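Local atomic coordinates of putative cathepsin d (Ixodes ricinus, PDB entry 5N7Q), a protein that probably works as an aspartic endopeptidase of the pepsin-like A1 family, cutting peptide bonds within proteins, and is seen here with the inhibitor pepstatin A bound. Residues 42-54 with 103-117. Numbering follows the deposited sequence.
Sequences LWLPSSKCTTKYC and QPLGEALVVGGESLL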
# COMPACT_ATOMS: atom_id res chain seq x y z
N LEU A 42 5.83 -9.59 7.53
CA LEU A 42 6.58 -8.57 8.26
C LEU A 42 8.07 -8.88 8.14
O LEU A 42 8.49 -10.02 8.39
CB LEU A 42 6.20 -8.56 9.73
CG LEU A 42 6.98 -7.65 10.68
CD1 LEU A 42 6.95 -6.17 10.35
CD2 LEU A 42 6.43 -7.92 12.07
N TRP A 43 8.88 -7.88 7.80
CA TRP A 43 10.34 -8.06 7.88
C TRP A 43 11.03 -6.76 8.23
O TRP A 43 10.51 -5.68 8.00
CB TRP A 43 10.93 -8.67 6.60
CG TRP A 43 10.79 -7.82 5.37
CD1 TRP A 43 9.77 -7.89 4.43
CD2 TRP A 43 11.63 -6.75 4.95
NE1 TRP A 43 9.95 -6.95 3.47
CE2 TRP A 43 11.06 -6.20 3.78
CE3 TRP A 43 12.78 -6.15 5.49
CZ2 TRP A 43 11.65 -5.14 3.09
CZ3 TRP A 43 13.36 -5.09 4.79
CH2 TRP A 43 12.78 -4.59 3.62
N LEU A 44 12.22 -6.91 8.81
CA LEU A 44 13.08 -5.82 9.27
C LEU A 44 14.53 -6.20 9.00
O LEU A 44 14.85 -7.39 8.91
CB LEU A 44 12.89 -5.57 10.77
CG LEU A 44 11.51 -5.04 11.19
CD1 LEU A 44 11.34 -5.18 12.67
CD2 LEU A 44 11.28 -3.62 10.67
N PRO A 45 15.42 -5.19 8.90
CA PRO A 45 16.85 -5.53 8.73
C PRO A 45 17.41 -6.23 9.97
O PRO A 45 17.08 -5.85 11.08
CB PRO A 45 17.51 -4.14 8.57
CG PRO A 45 16.37 -3.20 8.23
CD PRO A 45 15.23 -3.74 9.02
N SER A 46 18.24 -7.24 9.77
CA SER A 46 18.83 -8.01 10.89
C SER A 46 20.10 -7.35 11.44
O SER A 46 20.91 -6.86 10.67
CB SER A 46 19.22 -9.38 10.38
OG SER A 46 19.64 -10.21 11.43
N SER A 47 20.34 -7.45 12.74
CA SER A 47 21.65 -7.11 13.31
C SER A 47 22.76 -8.04 12.80
O SER A 47 23.93 -7.70 12.92
CB SER A 47 21.64 -7.17 14.81
OG SER A 47 21.29 -8.45 15.29
N LYS A 48 22.40 -9.20 12.25
CA LYS A 48 23.38 -10.12 11.63
C LYS A 48 23.85 -9.61 10.25
O LYS A 48 24.72 -10.23 9.63
CB LYS A 48 22.77 -11.50 11.46
CG LYS A 48 22.68 -12.37 12.70
CD LYS A 48 21.95 -11.75 13.85
CE LYS A 48 21.89 -12.68 15.07
NZ LYS A 48 21.35 -11.89 16.20
N CYS A 49 23.27 -8.51 9.77
CA CYS A 49 23.56 -7.93 8.45
C CYS A 49 24.40 -6.68 8.66
O CYS A 49 24.04 -5.83 9.46
CB CYS A 49 22.22 -7.60 7.77
SG CYS A 49 22.35 -6.69 6.23
N THR A 50 25.51 -6.56 7.93
CA THR A 50 26.42 -5.41 8.05
C THR A 50 26.66 -4.72 6.70
O THR A 50 27.67 -4.04 6.52
CB THR A 50 27.78 -5.85 8.65
OG1 THR A 50 28.36 -6.85 7.79
CG2 THR A 50 27.57 -6.40 10.06
N THR A 51 25.73 -4.88 5.76
CA THR A 51 25.78 -4.18 4.48
C THR A 51 25.55 -2.68 4.70
O THR A 51 25.05 -2.26 5.75
CB THR A 51 24.70 -4.68 3.51
OG1 THR A 51 23.40 -4.43 4.06
CG2 THR A 51 24.83 -6.17 3.19
N LYS A 52 25.86 -1.90 3.67
CA LYS A 52 25.59 -0.46 3.69
C LYS A 52 24.11 -0.21 4.04
O LYS A 52 23.77 0.65 4.87
CB LYS A 52 25.95 0.16 2.34
CG LYS A 52 25.77 1.66 2.25
CD LYS A 52 26.43 2.23 1.00
CE LYS A 52 25.60 1.99 -0.25
NZ LYS A 52 26.19 2.64 -1.46
N TYR A 53 23.23 -0.99 3.41
CA TYR A 53 21.80 -0.88 3.66
C TYR A 53 21.48 -1.07 5.13
O TYR A 53 20.83 -0.23 5.78
CB TYR A 53 21.04 -1.92 2.82
CG TYR A 53 19.60 -2.06 3.26
CD1 TYR A 53 18.65 -1.07 3.01
CD2 TYR A 53 19.19 -3.18 3.98
CE1 TYR A 53 17.34 -1.21 3.46
CE2 TYR A 53 17.89 -3.31 4.43
CZ TYR A 53 16.96 -2.34 4.16
OH TYR A 53 15.67 -2.51 4.61
N CYS A 54 21.98 -2.15 5.70
CA CYS A 54 21.64 -2.48 7.09
C CYS A 54 22.23 -1.47 8.07
O CYS A 54 21.57 -1.07 9.02
CB CYS A 54 22.06 -3.90 7.43
SG CYS A 54 21.09 -5.10 6.51
N GLN A 103 4.91 -13.07 17.27
CA GLN A 103 4.76 -12.61 15.89
C GLN A 103 5.97 -13.00 15.03
O GLN A 103 7.09 -12.53 15.27
CB GLN A 103 4.55 -11.09 15.84
CG GLN A 103 4.44 -10.52 14.43
CD GLN A 103 3.28 -11.13 13.66
OE1 GLN A 103 2.18 -11.18 14.20
NE2 GLN A 103 3.53 -11.63 12.45
N PRO A 104 5.75 -13.86 14.02
CA PRO A 104 6.86 -14.14 13.14
C PRO A 104 7.26 -12.92 12.31
O PRO A 104 6.40 -12.18 11.87
CB PRO A 104 6.35 -15.25 12.21
CG PRO A 104 5.21 -15.83 12.91
CD PRO A 104 4.60 -14.70 13.71
N LEU A 105 8.55 -12.72 12.17
CA LEU A 105 9.11 -11.68 11.32
C LEU A 105 10.30 -12.22 10.56
O LEU A 105 11.03 -13.12 11.04
CB LEU A 105 9.54 -10.44 12.12
CG LEU A 105 10.72 -10.55 13.11
CD1 LEU A 105 11.52 -9.27 13.25
CD2 LEU A 105 10.27 -11.00 14.49
N GLY A 106 10.54 -11.64 9.40
CA GLY A 106 11.75 -11.92 8.65
C GLY A 106 12.90 -11.02 9.10
O GLY A 106 12.73 -9.81 9.22
N GLU A 107 14.05 -11.63 9.37
CA GLU A 107 15.29 -10.89 9.60
C GLU A 107 15.99 -10.83 8.27
O GLU A 107 16.54 -11.83 7.77
CB GLU A 107 16.17 -11.59 10.62
CG GLU A 107 15.57 -11.74 12.00
CD GLU A 107 16.63 -11.84 13.09
OE1 GLU A 107 17.65 -11.12 13.01
OE2 GLU A 107 16.42 -12.61 14.06
N ALA A 108 16.00 -9.64 7.67
CA ALA A 108 16.55 -9.45 6.33
C ALA A 108 18.07 -9.38 6.33
O ALA A 108 18.66 -8.65 7.12
CB ALA A 108 15.95 -8.19 5.74
N LEU A 109 18.68 -10.19 5.47
CA LEU A 109 20.12 -10.17 5.20
C LEU A 109 20.48 -9.58 3.85
O LEU A 109 21.55 -8.97 3.74
CB LEU A 109 20.71 -11.58 5.31
CG LEU A 109 20.47 -12.32 6.62
CD1 LEU A 109 21.05 -13.73 6.55
CD2 LEU A 109 21.09 -11.57 7.79
N VAL A 110 19.64 -9.80 2.84
CA VAL A 110 19.92 -9.30 1.49
C VAL A 110 18.66 -8.58 0.99
O VAL A 110 17.58 -9.15 0.99
CB VAL A 110 20.36 -10.44 0.54
CG1 VAL A 110 20.60 -9.93 -0.88
CG2 VAL A 110 21.64 -11.08 1.06
N VAL A 111 18.86 -7.36 0.52
CA VAL A 111 17.77 -6.52 0.04
C VAL A 111 18.20 -6.00 -1.32
O VAL A 111 19.37 -5.62 -1.52
CB VAL A 111 17.44 -5.38 1.03
CG1 VAL A 111 16.41 -4.41 0.46
CG2 VAL A 111 16.94 -5.96 2.35
N GLY A 112 17.25 -5.97 -2.24
CA GLY A 112 17.47 -5.34 -3.52
C GLY A 112 16.36 -4.38 -3.89
O GLY A 112 15.24 -4.47 -3.39
N GLY A 113 16.69 -3.45 -4.78
CA GLY A 113 15.74 -2.47 -5.28
C GLY A 113 15.97 -1.14 -4.59
O GLY A 113 15.87 -1.05 -3.37
N GLU A 114 16.24 -0.10 -5.37
CA GLU A 114 16.46 1.25 -4.83
C GLU A 114 15.33 1.73 -3.94
O GLU A 114 15.58 2.41 -2.94
CB GLU A 114 16.72 2.25 -5.97
CG GLU A 114 17.29 3.61 -5.52
CD GLU A 114 16.23 4.64 -5.18
OE1 GLU A 114 15.03 4.39 -5.43
OE2 GLU A 114 16.60 5.73 -4.66
N SER A 115 14.09 1.35 -4.26
CA SER A 115 12.92 1.77 -3.50
C SER A 115 12.98 1.28 -2.06
O SER A 115 12.46 1.94 -1.18
CB SER A 115 11.63 1.29 -4.17
OG SER A 115 11.53 1.79 -5.50
N LEU A 116 13.65 0.15 -1.84
CA LEU A 116 13.85 -0.37 -0.49
C LEU A 116 15.18 0.11 0.09
O LEU A 116 15.26 0.51 1.27
CB LEU A 116 13.80 -1.90 -0.50
CG LEU A 116 12.48 -2.51 -0.98
CD1 LEU A 116 12.49 -4.03 -0.90
CD2 LEU A 116 11.27 -1.94 -0.23
N LEU A 117 16.24 0.08 -0.73
CA LEU A 117 17.59 0.35 -0.24
C LEU A 117 17.79 1.76 0.28
O LEU A 117 18.52 1.96 1.25
CB LEU A 117 18.62 0.06 -1.32
CG LEU A 117 18.76 -1.42 -1.71
CD1 LEU A 117 19.54 -1.56 -3.00
CD2 LEU A 117 19.42 -2.23 -0.61
O HOH W 1 5.48 -12.10 9.12
O HOH W 2 18.99 -10.46 15.34
O HOH W 3 21.42 -6.04 3.16
O HOH W 4 14.02 -0.46 3.72
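Leu42 O receives Gly106 N in the first of four backbone hydrogen bonds that pair strand 42-45 in parallel with strand 103-108; Leu44 N to Gly106 O, Ala108 N to Leu44 O (2.8 Å) and Ser46 N to Ala108 O follow. At the end of this ladder Ser46 OG donates to Glu107 OE1 (2.7 Å), meeting it on the anti side, 23° out of the carboxylate plane, while accepting from Lys48 N in an ST turn. A water that accepts from Ser47 OG and Lys48 NZ donates to Glu107 OE1, and Ser89 OG takes OE2, so both carboxylate oxygens have partners.

This belongs to the N-terminal lobe of a pepsin-like aspartic protease, downstream of the predicted catalytic Asp36. The Cys49-Cys54 disulfide fastens the turn after strand 42-45 to helix 52-55, and Cys49 SG lies 3.5 Å from Leu109 O.

On one face of the paired strands Leu44 CD1 meets Leu105 CD1; on the other, Trp43 CE3 packs on Ala108 CB (3.8 Å), its NE1 hydrogen-bonded to Tyr79 OH. Beyond the corner at Leu109, Tyr53, with CG anti to the backbone N (chi1 167°), lays one ring face against Val111 CB, 4.2 Å from the ring centroid, and a water joins its OH to Leu116 O.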